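PDB 5V01: competence damage-inducible protein A from Klebsiella pneumoniae subsp. pneumoniae MGH 78578, which is of unknown function but belongs to the CinA family, some of whose relatives hydrolyse the amide of nicotinamide mononucleotide. Local coordinates for residues N14-T19 with C49-T54; R29-T34 with N134-T139; T35-S38 with L44-A47; F65-K70 with E79-H84. All coordinates share one frame; numbering follows the deposited sequence. Where two conformers were deposited one is given.

Contact 1: N14-T19 with C49-T54; sequences NTHELT and CAQADT
Gln51 lies along Thr19, the two side chains running past each other in opposite directions. Gln51 CG is anti to the backbone N (chi1 -176°), and the chain then bends at chi2 (51°), which brings its amide back across the first turns of helix 15-29. Thr19 and His16 each have a second conformer, so their side-chain approaches describe one copy. In the conformers given, Gln51 OE1 comes 3.6 Å from Thr19 CB and 3.3 Å from His16 CE1, and the imidazole and amide planes stand 80° apart. Although His16 ND1 is then only 3.5 Å from Gln51 OE1, the angle is too poor for a hydrogen bond. Thr19 OG1 turns inward to its own helix and donates to Thr15 O at 2.9 Å, from above the carbonyl plane. Thr15 O also takes the backbone N-H of Thr19, while the Thr19 methyl CG2 is left facing Gln51 CB and CG, at a closeness that is doubtful. Just before the helix, Asn14 OD1 caps it by accepting from Glu17 N at 3.1 Å. Gln51 also touches Ala20 and Ala23, and His16 packs on Glu151 of the second subunit. The chemistry implies that van der Waals packing joins the end of helix 43-50 to helix 15-29 here, since no hydrogen bond crosses between the two segments.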
loop_
_atom_site.group_PDB
_atom_site.type_symbol
_atom_site.label_atom_id
_atom_site.label_comp_id
_atom_site.label_asym_id
_atom_site.label_seq_id
_atom_site.Cartn_x
_atom_site.Cartn_y
_atom_site.Cartn_z
ATOM N N ASN A 14 -18.908 4.457 6.780
ATOM C CA ASN A 14 -17.680 5.054 7.289
ATOM C C ASN A 14 -16.568 4.000 7.214
ATOM O O ASN A 14 -16.712 2.871 7.679
ATOM C CB ASN A 14 -17.874 5.512 8.729
ATOM C CG ASN A 14 -16.596 6.018 9.341
ATOM O OD1 ASN A 14 -15.854 5.245 9.978
ATOM N ND2 ASN A 14 -16.299 7.309 9.125
ATOM N N THR A 15 -15.417 4.401 6.675
ATOM C CA THR A 15 -14.336 3.451 6.410
ATOM C C THR A 15 -13.804 2.713 7.669
ATOM O O THR A 15 -13.635 1.526 7.629
ATOM C CB THR A 15 -13.246 4.130 5.546
ATOM O OG1 THR A 15 -13.818 4.386 4.240
ATOM C CG2 THR A 15 -12.012 3.267 5.426
ATOM N N HIS A 16 -13.567 3.418 8.777
ATOM C CA HIS A 16 -13.066 2.734 9.980
ATOM C C HIS A 16 -14.130 1.817 10.607
ATOM O O HIS A 16 -13.815 0.742 11.106
ATOM C CB HIS A 16 -12.543 3.719 11.023
ATOM C CG HIS A 16 -11.614 3.099 12.025
ATOM N ND1 HIS A 16 -11.816 1.841 12.547
ATOM C CD2 HIS A 16 -10.491 3.573 12.617
ATOM C CE1 HIS A 16 -10.853 1.556 13.401
ATOM N NE2 HIS A 16 -10.037 2.594 13.469
ATOM N N GLU A 17 -15.396 2.240 10.570
ATOM C CA GLU A 17 -16.484 1.387 11.014
ATOM C C GLU A 17 -16.552 0.101 10.170
ATOM O O GLU A 17 -16.740 -0.998 10.681
ATOM C CB GLU A 17 -17.760 2.194 10.918
ATOM C CG GLU A 17 -18.934 1.624 11.671
ATOM C CD GLU A 17 -20.124 2.551 11.659
ATOM O OE1 GLU A 17 -21.172 2.080 12.123
ATOM O OE2 GLU A 17 -20.037 3.720 11.195
ATOM N N LEU A 18 -16.329 0.231 8.861
ATOM C CA LEU A 18 -16.320 -0.929 7.969
ATOM C C LEU A 18 -15.148 -1.846 8.239
ATOM O O LEU A 18 -15.287 -3.075 8.261
ATOM C CB LEU A 18 -16.293 -0.484 6.519
ATOM C CG LEU A 18 -17.587 0.106 5.969
ATOM C CD1 LEU A 18 -17.304 0.736 4.610
ATOM C CD2 LEU A 18 -18.712 -0.925 5.878
ATOM N N THR A 19 -13.995 -1.230 8.456
ATOM C CA THR A 19 -12.812 -1.983 8.731
ATOM C C THR A 19 -12.937 -2.809 10.034
ATOM O O THR A 19 -12.442 -3.941 10.114
ATOM C CB THR A 19 -11.608 -1.046 8.766
ATOM O OG1 THR A 19 -11.474 -0.350 7.510
ATOM C CG2 THR A 19 -10.443 -1.853 8.942
ATOM N N CYS A 49 -4.719 -1.337 7.820
ATOM C CA CYS A 49 -3.640 -1.200 8.794
ATOM C C CYS A 49 -3.951 -0.207 9.911
ATOM O O CYS A 49 -3.340 -0.272 10.964
ATOM C CB CYS A 49 -2.327 -0.857 8.101
ATOM S SG CYS A 49 -1.715 -2.194 7.038
ATOM N N ALA A 50 -4.890 0.698 9.690
ATOM C CA ALA A 50 -5.315 1.615 10.755
ATOM C C ALA A 50 -6.139 0.838 11.762
ATOM O O ALA A 50 -6.158 1.156 12.907
ATOM C CB ALA A 50 -6.088 2.773 10.196
ATOM N N GLN A 51 -6.827 -0.199 11.299
ATOM C CA GLN A 51 -7.616 -1.081 12.179
ATOM C C GLN A 51 -6.720 -1.750 13.245
ATOM O O GLN A 51 -5.632 -2.194 12.921
ATOM C CB GLN A 51 -8.240 -2.160 11.273
ATOM C CG GLN A 51 -9.176 -3.151 11.887
ATOM C CD GLN A 51 -10.270 -2.512 12.689
ATOM O OE1 GLN A 51 -10.887 -1.520 12.267
ATOM N NE2 GLN A 51 -10.499 -3.057 13.880
ATOM N N ALA A 52 -7.170 -1.823 14.493
ATOM C CA ALA A 52 -6.288 -2.103 15.664
ATOM C C ALA A 52 -5.543 -3.448 15.742
ATOM O O ALA A 52 -4.455 -3.552 16.356
ATOM C CB ALA A 52 -7.094 -1.950 16.940
ATOM N N ASP A 53 -6.128 -4.482 15.173
ATOM C CA ASP A 53 -5.568 -5.823 15.320
ATOM C C ASP A 53 -5.213 -6.350 13.931
ATOM O O ASP A 53 -5.460 -7.510 13.609
ATOM C CB ASP A 53 -6.594 -6.716 16.010
ATOM C CG ASP A 53 -6.004 -8.023 16.551
ATOM O OD1 ASP A 53 -4.782 -8.123 16.829
ATOM O OD2 ASP A 53 -6.805 -8.967 16.715
ATOM N N THR A 54 -4.637 -5.469 13.113
ATOM C CA THR A 54 -4.316 -5.781 11.717
ATOM C C THR A 54 -3.669 -7.150 11.514
ATOM O O THR A 54 -4.087 -7.930 10.680
ATOM C CB THR A 54 -3.369 -4.724 11.155
ATOM O OG1 THR A 54 -3.952 -3.443 11.305
ATOM C CG2 THR A 54 -3.103 -4.966 9.684
#

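Contact 2: R29-T34 with N134-T139; sequences RGWRLT and NFRGQT
A chi1 of -65° sets Trp31 CG beside its backbone N, while Phe135 CG lies anti to N (chi1 174°); these two turns bring the aromatic side chains together. Phe135 CE1 and CZ come over one face of the indole, with Phe135 CZ 3.6 Å from Trp31 CH2. Centroids of the Phe135 ring and the Trp31 six-membered ring are 4.7 Å apart, and the planes meet obliquely at 46°. On the indole's opposite face sits Arg29 CB. Next to Phe135, Arg136 stretches out from CG to NE and crosses Trp31 at about a right angle, placing Arg136 NH2 3.5 Å from Trp31 NE1. One water links the pair, accepting from Trp31 NE1 in the ring plane at 3.0 Å and from Arg136 NH1 at 2.9 Å. A salt bridge to Asp106 fixes the guanidinium further. Phe135 to Gln138 form a type I' turn, supported by Asn134 OD1, which takes the N-H of Gly137 at 2.8 Å in an Asx motif. The hairpin of strands 128-135 and 138-145 thus meets the lead-in to strand 33-37. Trp31 and Phe135 both pack on Ile107 of strand 107-113, Trp31 also touches Leu169 of helix 150-169, and Phe135 stacks on Trp172.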
loop_
_atom_site.group_PDB
_atom_site.type_symbol
_atom_site.label_atom_id
_atom_site.label_comp_id
_atom_site.label_asym_id
_atom_site.label_seq_id
_atom_site.Cartn_x
_atom_site.Cartn_y
_atom_site.Cartn_z
ATOM N N ARG A 29 -13.483 -16.267 11.437
ATOM C CA ARG A 29 -13.359 -17.418 10.527
ATOM C C ARG A 29 -11.939 -17.932 10.374
ATOM O O ARG A 29 -11.736 -18.965 9.754
ATOM C CB ARG A 29 -13.911 -17.044 9.155
ATOM C CG ARG A 29 -15.400 -16.838 9.218
ATOM C CD ARG A 29 -15.944 -16.216 7.968
ATOM N NE ARG A 29 -17.400 -16.095 8.054
ATOM C CZ ARG A 29 -18.053 -15.214 8.816
ATOM N NH1 ARG A 29 -17.409 -14.323 9.591
ATOM N NH2 ARG A 29 -19.367 -15.214 8.799
ATOM N N GLY A 30 -10.962 -17.208 10.917
ATOM C CA GLY A 30 -9.559 -17.536 10.761
ATOM C C GLY A 30 -9.108 -17.299 9.342
ATOM O O GLY A 30 -8.234 -18.005 8.853
ATOM N N TRP A 31 -9.694 -16.287 8.686
ATOM C CA TRP A 31 -9.324 -15.939 7.300
ATOM C C TRP A 31 -8.412 -14.730 7.250
ATOM O O TRP A 31 -8.485 -13.842 8.093
ATOM C CB TRP A 31 -10.556 -15.672 6.445
ATOM C CG TRP A 31 -11.455 -16.870 6.232
ATOM C CD1 TRP A 31 -11.173 -18.158 6.492
ATOM C CD2 TRP A 31 -12.787 -16.843 5.704
ATOM N NE1 TRP A 31 -12.253 -18.956 6.171
ATOM C CE2 TRP A 31 -13.251 -18.166 5.672
ATOM C CE3 TRP A 31 -13.624 -15.825 5.240
ATOM C CZ2 TRP A 31 -14.525 -18.502 5.213
ATOM C CZ3 TRP A 31 -14.886 -16.156 4.779
ATOM C CH2 TRP A 31 -15.320 -17.485 4.765
ATOM N N ARG A 32 -7.574 -14.703 6.218
ATOM C CA ARG A 32 -6.633 -13.624 6.003
ATOM C C ARG A 32 -6.889 -12.986 4.651
ATOM O O ARG A 32 -7.199 -13.664 3.666
ATOM C CB ARG A 32 -5.194 -14.131 6.107
ATOM C CG ARG A 32 -4.913 -14.691 7.481
ATOM C CD ARG A 32 -3.453 -15.014 7.687
ATOM N NE ARG A 32 -2.651 -13.807 7.853
ATOM C CZ ARG A 32 -2.585 -13.064 8.961
ATOM N NH1 ARG A 32 -3.282 -13.375 10.061
ATOM N NH2 ARG A 32 -1.791 -11.995 8.981
ATOM N N LEU A 33 -6.758 -11.672 4.640
ATOM C CA LEU A 33 -7.037 -10.808 3.501
ATOM C C LEU A 33 -5.724 -10.229 2.974
ATOM O O LEU A 33 -4.818 -9.935 3.757
ATOM C CB LEU A 33 -7.922 -9.663 4.003
ATOM C CG LEU A 33 -8.283 -8.542 3.040
ATOM C CD1 LEU A 33 -9.139 -9.036 1.870
ATOM C CD2 LEU A 33 -9.014 -7.445 3.816
ATOM N N THR A 34 -5.666 -9.985 1.667
ATOM C CA THR A 34 -4.545 -9.287 1.014
ATOM C C THR A 34 -5.129 -8.359 -0.048
ATOM O O THR A 34 -6.274 -8.534 -0.488
ATOM C CB THR A 34 -3.555 -10.277 0.414
ATOM O OG1 THR A 34 -2.406 -9.595 -0.021
ATOM C CG2 THR A 34 -4.121 -11.038 -0.737
ATOM N N ASN A 134 -11.638 -12.033 -4.580
ATOM C CA ASN A 134 -11.220 -13.383 -4.891
ATOM C C ASN A 134 -11.166 -14.157 -3.575
ATOM O O ASN A 134 -10.318 -13.885 -2.742
ATOM C CB ASN A 134 -9.895 -13.322 -5.646
ATOM C CG ASN A 134 -9.318 -14.670 -5.991
ATOM O OD1 ASN A 134 -9.681 -15.695 -5.420
ATOM N ND2 ASN A 134 -8.357 -14.657 -6.913
ATOM N N PHE A 135 -12.109 -15.087 -3.379
ATOM C CA PHE A 135 -12.174 -15.926 -2.192
ATOM C C PHE A 135 -11.655 -17.300 -2.607
ATOM O O PHE A 135 -12.362 -18.058 -3.272
ATOM C CB PHE A 135 -13.631 -16.010 -1.665
ATOM C CG PHE A 135 -13.823 -16.966 -0.516
ATOM C CD1 PHE A 135 -13.077 -16.892 0.639
ATOM C CD2 PHE A 135 -14.821 -17.914 -0.585
ATOM C CE1 PHE A 135 -13.267 -17.780 1.692
ATOM C CE2 PHE A 135 -15.026 -18.808 0.457
ATOM C CZ PHE A 135 -14.223 -18.764 1.582
ATOM N N ARG A 136 -10.421 -17.610 -2.228
ATOM C CA ARG A 136 -9.808 -18.921 -2.459
ATOM C C ARG A 136 -9.889 -19.389 -3.917
ATOM O O ARG A 136 -10.035 -20.579 -4.177
ATOM C CB ARG A 136 -10.430 -19.956 -1.501
ATOM C CG ARG A 136 -10.153 -19.638 -0.044
ATOM C CD ARG A 136 -10.735 -20.636 0.943
ATOM N NE ARG A 136 -10.092 -20.505 2.251
ATOM C CZ ARG A 136 -10.522 -21.062 3.383
ATOM N NH1 ARG A 136 -11.629 -21.802 3.406
ATOM N NH2 ARG A 136 -9.839 -20.883 4.512
ATOM N N GLY A 137 -9.792 -18.447 -4.859
ATOM C CA GLY A 137 -10.086 -18.727 -6.283
ATOM C C GLY A 137 -11.446 -18.247 -6.809
ATOM O O GLY A 137 -11.574 -17.961 -8.002
ATOM N N GLN A 138 -12.482 -18.217 -5.973
ATOM C CA GLN A 138 -13.812 -17.856 -6.488
ATOM C C GLN A 138 -13.753 -16.317 -6.588
ATOM O O GLN A 138 -13.687 -15.661 -5.566
ATOM C CB GLN A 138 -14.954 -18.383 -5.579
ATOM C CG GLN A 138 -16.072 -19.156 -6.298
ATOM C CD GLN A 138 -15.601 -20.474 -6.920
ATOM O OE1 GLN A 138 -14.776 -21.192 -6.348
ATOM N NE2 GLN A 138 -16.128 -20.797 -8.092
ATOM N N THR A 139 -13.708 -15.775 -7.815
ATOM C CA THR A 139 -13.581 -14.316 -8.071
ATOM C C THR A 139 -14.846 -13.707 -8.660
ATOM O O THR A 139 -15.391 -14.213 -9.647
ATOM C CB THR A 139 -12.398 -13.976 -9.012
ATOM O OG1 THR A 139 -11.194 -14.504 -8.454
ATOM C CG2 THR A 139 -12.213 -12.451 -9.186
HETATM O O HOH W 1 -12.557 -21.956 6.173
#

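Contact 3: T35-S38 with L44-A47; sequences TAES and LAAA
Glu37 reaches across to the start of a helix and meets Leu44 and Ala45 with its carboxylate. From CB, which points toward the helix, the chain leaves with CG beside the backbone N and runs on extended. Glu37 CG passes 4.1 Å from Leu44 CB, and the next atom, Glu37 CD, closes on that same Leu44 CB to 3.4 Å. At the tip the oxygens divide: Glu37 OE1 takes the N-H of Leu44 at 2.9 Å, and Glu37 OE2 takes that of Ala45 at 3.0 Å. Both bonds are fairly straight (162° and 165°), and both donors stand above the carboxylate plane. OE1 has a further hydrogen bond from outside, with Thr40 OG1 in the connecting loop.

The arrangement belongs to the beta-alpha-beta unit of strand 33-37, helix 43-50 and strand 58-64: an acidic residue near the strand's end takes backbone N-H groups in the helix's first turn. Two residues earlier, Thr35 has OG1 in the crowded position between N and C (chi1 59°), where it hydrogen-bonds Tyr58 OH. Its methyl faces the leucine instead, with Thr35 CG2 3.7 Å from Leu44 CD2. Leu44 in turn packs on Val158 and Leu162 of helix 150-169, and Ala45 touches Val63 of the second subunit.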
loop_
_atom_site.group_PDB
_atom_site.type_symbol
_atom_site.label_atom_id
_atom_site.label_comp_id
_atom_site.label_asym_id
_atom_site.label_seq_id
_atom_site.Cartn_x
_atom_site.Cartn_y
_atom_site.Cartn_z
ATOM N N THR A 35 -4.352 -7.350 -0.429
ATOM C CA THR A 35 -4.829 -6.319 -1.345
ATOM C C THR A 35 -3.819 -5.952 -2.404
ATOM O O THR A 35 -2.604 -5.920 -2.142
ATOM C CB THR A 35 -5.233 -5.031 -0.599
ATOM O OG1 THR A 35 -4.125 -4.501 0.134
ATOM C CG2 THR A 35 -6.407 -5.259 0.304
ATOM N N ALA A 36 -4.334 -5.613 -3.584
ATOM C CA ALA A 36 -3.525 -5.082 -4.688
ATOM C C ALA A 36 -4.240 -3.857 -5.237
ATOM O O ALA A 36 -5.407 -3.924 -5.606
ATOM C CB ALA A 36 -3.326 -6.119 -5.792
ATOM N N GLU A 37 -3.534 -2.733 -5.286
ATOM C CA GLU A 37 -4.107 -1.453 -5.667
ATOM C C GLU A 37 -3.305 -0.797 -6.757
ATOM O O GLU A 37 -2.107 -1.039 -6.904
ATOM C CB GLU A 37 -4.061 -0.519 -4.443
ATOM C CG GLU A 37 -4.914 -0.962 -3.279
ATOM C CD GLU A 37 -4.754 -0.022 -2.093
ATOM O OE1 GLU A 37 -5.246 1.132 -2.161
ATOM O OE2 GLU A 37 -4.168 -0.462 -1.090
ATOM N N SER A 38 -3.971 0.070 -7.492
ATOM C CA SER A 38 -3.329 0.936 -8.458
ATOM C C SER A 38 -3.763 2.378 -8.139
ATOM O O SER A 38 -3.147 3.025 -7.294
ATOM C CB SER A 38 -3.649 0.433 -9.861
ATOM O OG SER A 38 -3.000 1.197 -10.855
ATOM N N LEU A 44 -6.401 1.646 0.481
ATOM C CA LEU A 44 -7.124 0.454 0.973
ATOM C C LEU A 44 -6.329 -0.298 2.037
ATOM O O LEU A 44 -6.834 -0.588 3.139
ATOM C CB LEU A 44 -7.518 -0.455 -0.190
ATOM C CG LEU A 44 -8.294 -1.714 0.199
ATOM C CD1 LEU A 44 -9.606 -1.451 0.954
ATOM C CD2 LEU A 44 -8.584 -2.574 -1.011
ATOM N N ALA A 45 -5.049 -0.555 1.741
ATOM C CA ALA A 45 -4.139 -1.120 2.740
ATOM C C ALA A 45 -4.152 -0.233 3.990
ATOM O O ALA A 45 -4.157 -0.747 5.094
ATOM C CB ALA A 45 -2.714 -1.257 2.169
ATOM N N ALA A 46 -4.110 1.090 3.796
ATOM C CA ALA A 46 -3.988 2.003 4.932
ATOM C C ALA A 46 -5.199 1.893 5.859
ATOM O O ALA A 46 -5.056 1.939 7.073
ATOM C CB ALA A 46 -3.785 3.433 4.469
ATOM N N ALA A 47 -6.382 1.726 5.282
ATOM C CA ALA A 47 -7.567 1.507 6.092
ATOM C C ALA A 47 -7.448 0.244 6.934
ATOM O O ALA A 47 -7.772 0.215 8.132
ATOM C CB ALA A 47 -8.803 1.462 5.221
#

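Contact 4: F65-K70 with E79-H84; sequences FSDEAK and ETLAVH
Leu81 pushes its forked end against the first turn of helix 67-74, and Asp67 receives it. This is the close part of the contact. Leu81 CD1 lies 3.8 Å from Asp67 O and 4.0 Å from Asp67 CB, while the other methyl, Leu81 CD2, is 4.0 Å from Asp67 OD1. With Asp67 CG beside its backbone N (chi1 -73°), the two side chains run past each other in opposite directions, and the carboxylate touches the leucine by van der Waals contact alone. Lys70 marks the looser part: its CD comes no nearer to Leu81 CD2 than 4.4 Å, and the chain then leads away. The ammonium finds Thr64 O and Ser38 OG, with only a weak bond, 3.5 Å, from Lys70 NZ to Ser66 O. On the outer side, Glu68 and Ala82 are exposed and have their CB atoms turned from the facing segment. Ser66 caps the helix, its OG accepting from Ala69 N at 2.9 Å; the same OG is hydrogen-bonded to Asp59 of the second subunit. Helices 67-74 and 78-84 thus form a compact pair following strand 58-64. Leu81 also touches Val76 between them and Ala86 beyond, and Lys70 packs on Cys91 and Met95 of helix 89-103.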
loop_
_atom_site.group_PDB
_atom_site.type_symbol
_atom_site.label_atom_id
_atom_site.label_comp_id
_atom_site.label_asym_id
_atom_site.label_seq_id
_atom_site.Cartn_x
_atom_site.Cartn_y
_atom_site.Cartn_z
ATOM N N PHE A 65 1.273 0.813 -9.674
ATOM C CA PHE A 65 0.630 2.002 -10.271
ATOM C C PHE A 65 0.662 2.053 -11.803
ATOM O O PHE A 65 -0.082 2.822 -12.398
ATOM C CB PHE A 65 1.236 3.265 -9.633
ATOM C CG PHE A 65 0.364 4.474 -9.694
ATOM C CD1 PHE A 65 -0.697 4.598 -8.811
ATOM C CD2 PHE A 65 0.621 5.512 -10.599
ATOM C CE1 PHE A 65 -1.513 5.714 -8.841
ATOM C CE2 PHE A 65 -0.194 6.631 -10.630
ATOM C CZ PHE A 65 -1.263 6.730 -9.744
ATOM N N SER A 66 1.522 1.239 -12.419
ATOM C CA SER A 66 1.755 1.202 -13.854
ATOM C C SER A 66 1.478 -0.220 -14.381
ATOM O O SER A 66 1.441 -1.186 -13.620
ATOM C CB SER A 66 3.194 1.562 -14.169
ATOM O OG SER A 66 4.041 0.520 -13.703
ATOM N N ASP A 67 1.408 -0.343 -15.704
ATOM C CA ASP A 67 1.268 -1.643 -16.344
ATOM C C ASP A 67 2.496 -2.490 -16.030
ATOM O O ASP A 67 2.386 -3.678 -15.713
ATOM C CB ASP A 67 1.099 -1.502 -17.869
ATOM C CG ASP A 67 -0.264 -0.961 -18.301
ATOM O OD1 ASP A 67 -1.092 -0.596 -17.463
ATOM O OD2 ASP A 67 -0.504 -0.896 -19.537
ATOM N N GLU A 68 3.692 -1.887 -16.109
ATOM C CA GLU A 68 4.904 -2.631 -15.836
ATOM C C GLU A 68 4.964 -3.169 -14.403
ATOM O O GLU A 68 5.406 -4.301 -14.175
ATOM C CB GLU A 68 6.133 -1.771 -16.165
ATOM C CG GLU A 68 7.426 -2.497 -15.910
ATOM C CD GLU A 68 8.651 -1.692 -16.286
ATOM O OE1 GLU A 68 8.557 -0.519 -16.702
ATOM O OE2 GLU A 68 9.751 -2.262 -16.150
ATOM N N ALA A 69 4.509 -2.361 -13.433
ATOM C CA ALA A 69 4.488 -2.844 -12.043
ATOM C C ALA A 69 3.524 -4.029 -11.887
ATOM O O ALA A 69 3.793 -4.961 -11.127
ATOM C CB ALA A 69 4.147 -1.726 -11.078
ATOM N N LYS A 70 2.389 -3.971 -12.602
ATOM C CA LYS A 70 1.451 -5.077 -12.562
ATOM C C LYS A 70 2.069 -6.390 -13.127
ATOM O O LYS A 70 1.877 -7.482 -12.547
ATOM C CB LYS A 70 0.162 -4.692 -13.291
ATOM C CG LYS A 70 -0.648 -3.629 -12.535
ATOM C CD LYS A 70 -1.862 -3.150 -13.327
ATOM C CE LYS A 70 -2.592 -2.064 -12.585
ATOM N NZ LYS A 70 -1.880 -0.766 -12.626
ATOM N N GLU A 79 -0.266 -9.523 -22.590
ATOM C CA GLU A 79 -1.369 -9.677 -23.514
ATOM C C GLU A 79 -2.693 -9.148 -22.951
ATOM O O GLU A 79 -3.471 -8.509 -23.656
ATOM C CB GLU A 79 -1.462 -11.163 -23.875
ATOM C CG GLU A 79 -0.205 -11.690 -24.565
ATOM C CD GLU A 79 1.069 -11.752 -23.705
ATOM O OE1 GLU A 79 1.023 -12.066 -22.457
ATOM O OE2 GLU A 79 2.143 -11.499 -24.339
ATOM N N THR A 80 -2.929 -9.407 -21.672
ATOM C CA THR A 80 -4.138 -8.931 -20.989
ATOM C C THR A 80 -4.182 -7.409 -20.957
ATOM O O THR A 80 -5.205 -6.780 -21.252
ATOM C CB THR A 80 -4.232 -9.517 -19.582
ATOM O OG1 THR A 80 -4.316 -10.943 -19.690
ATOM C CG2 THR A 80 -5.443 -8.967 -18.843
ATOM N N LEU A 81 -3.054 -6.820 -20.594
ATOM C CA LEU A 81 -2.969 -5.375 -20.553
ATOM C C LEU A 81 -3.073 -4.757 -21.942
ATOM O O LEU A 81 -3.747 -3.744 -22.102
ATOM C CB LEU A 81 -1.693 -4.934 -19.862
ATOM C CG LEU A 81 -1.676 -5.266 -18.367
ATOM C CD1 LEU A 81 -0.260 -5.312 -17.828
ATOM C CD2 LEU A 81 -2.529 -4.309 -17.552
ATOM N N ALA A 82 -2.464 -5.393 -22.949
ATOM C CA ALA A 82 -2.533 -4.858 -24.318
ATOM C C ALA A 82 -3.967 -4.822 -24.873
ATOM O O ALA A 82 -4.389 -3.807 -25.438
ATOM C CB ALA A 82 -1.630 -5.658 -25.249
ATOM N N VAL A 83 -4.710 -5.918 -24.667
ATOM C CA VAL A 83 -6.066 -6.073 -25.207
ATOM C C VAL A 83 -7.106 -5.317 -24.386
ATOM O O VAL A 83 -7.950 -4.614 -24.947
ATOM C CB VAL A 83 -6.455 -7.577 -25.331
ATOM C CG1 VAL A 83 -7.912 -7.751 -25.728
ATOM C CG2 VAL A 83 -5.568 -8.289 -26.361
ATOM N N HIS A 84 -7.017 -5.439 -23.062
ATOM C CA HIS A 84 -8.093 -4.967 -22.170
ATOM C C HIS A 84 -7.763 -3.697 -21.387
ATOM O O HIS A 84 -8.682 -3.068 -20.887
ATOM C CB HIS A 84 -8.505 -6.076 -21.191
ATOM C CG HIS A 84 -8.957 -7.342 -21.855
ATOM N ND1 HIS A 84 -10.224 -7.497 -22.368
ATOM C CD2 HIS A 84 -8.330 -8.530 -22.032
ATOM C CE1 HIS A 84 -10.341 -8.711 -22.877
ATOM N NE2 HIS A 84 -9.209 -9.360 -22.684
#

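How the contacts relate
From the N terminus, helix 15-29 opens contact 1 and the run into strand 33-37 opens contact 2. Contact 3 then opens and closes within a few residues, tying that strand to helix 43-50, before contact 1 closes at the helix's far end. Contacts 1 and 2 therefore cross, and contact 3 falls within the span of both. Contact 4 follows as a short loop of its own, after contact 1 and still within contact 2, which closes only at the 134-139 hairpin across the sheet. Contacts 1 and 3 touch through Thr15, Thr19 and Ala47; contacts 3 and 4 meet where Ser38 lies beside Phe65 and Lys70. Contacts 1, 3 and 4 all reach the second subunit.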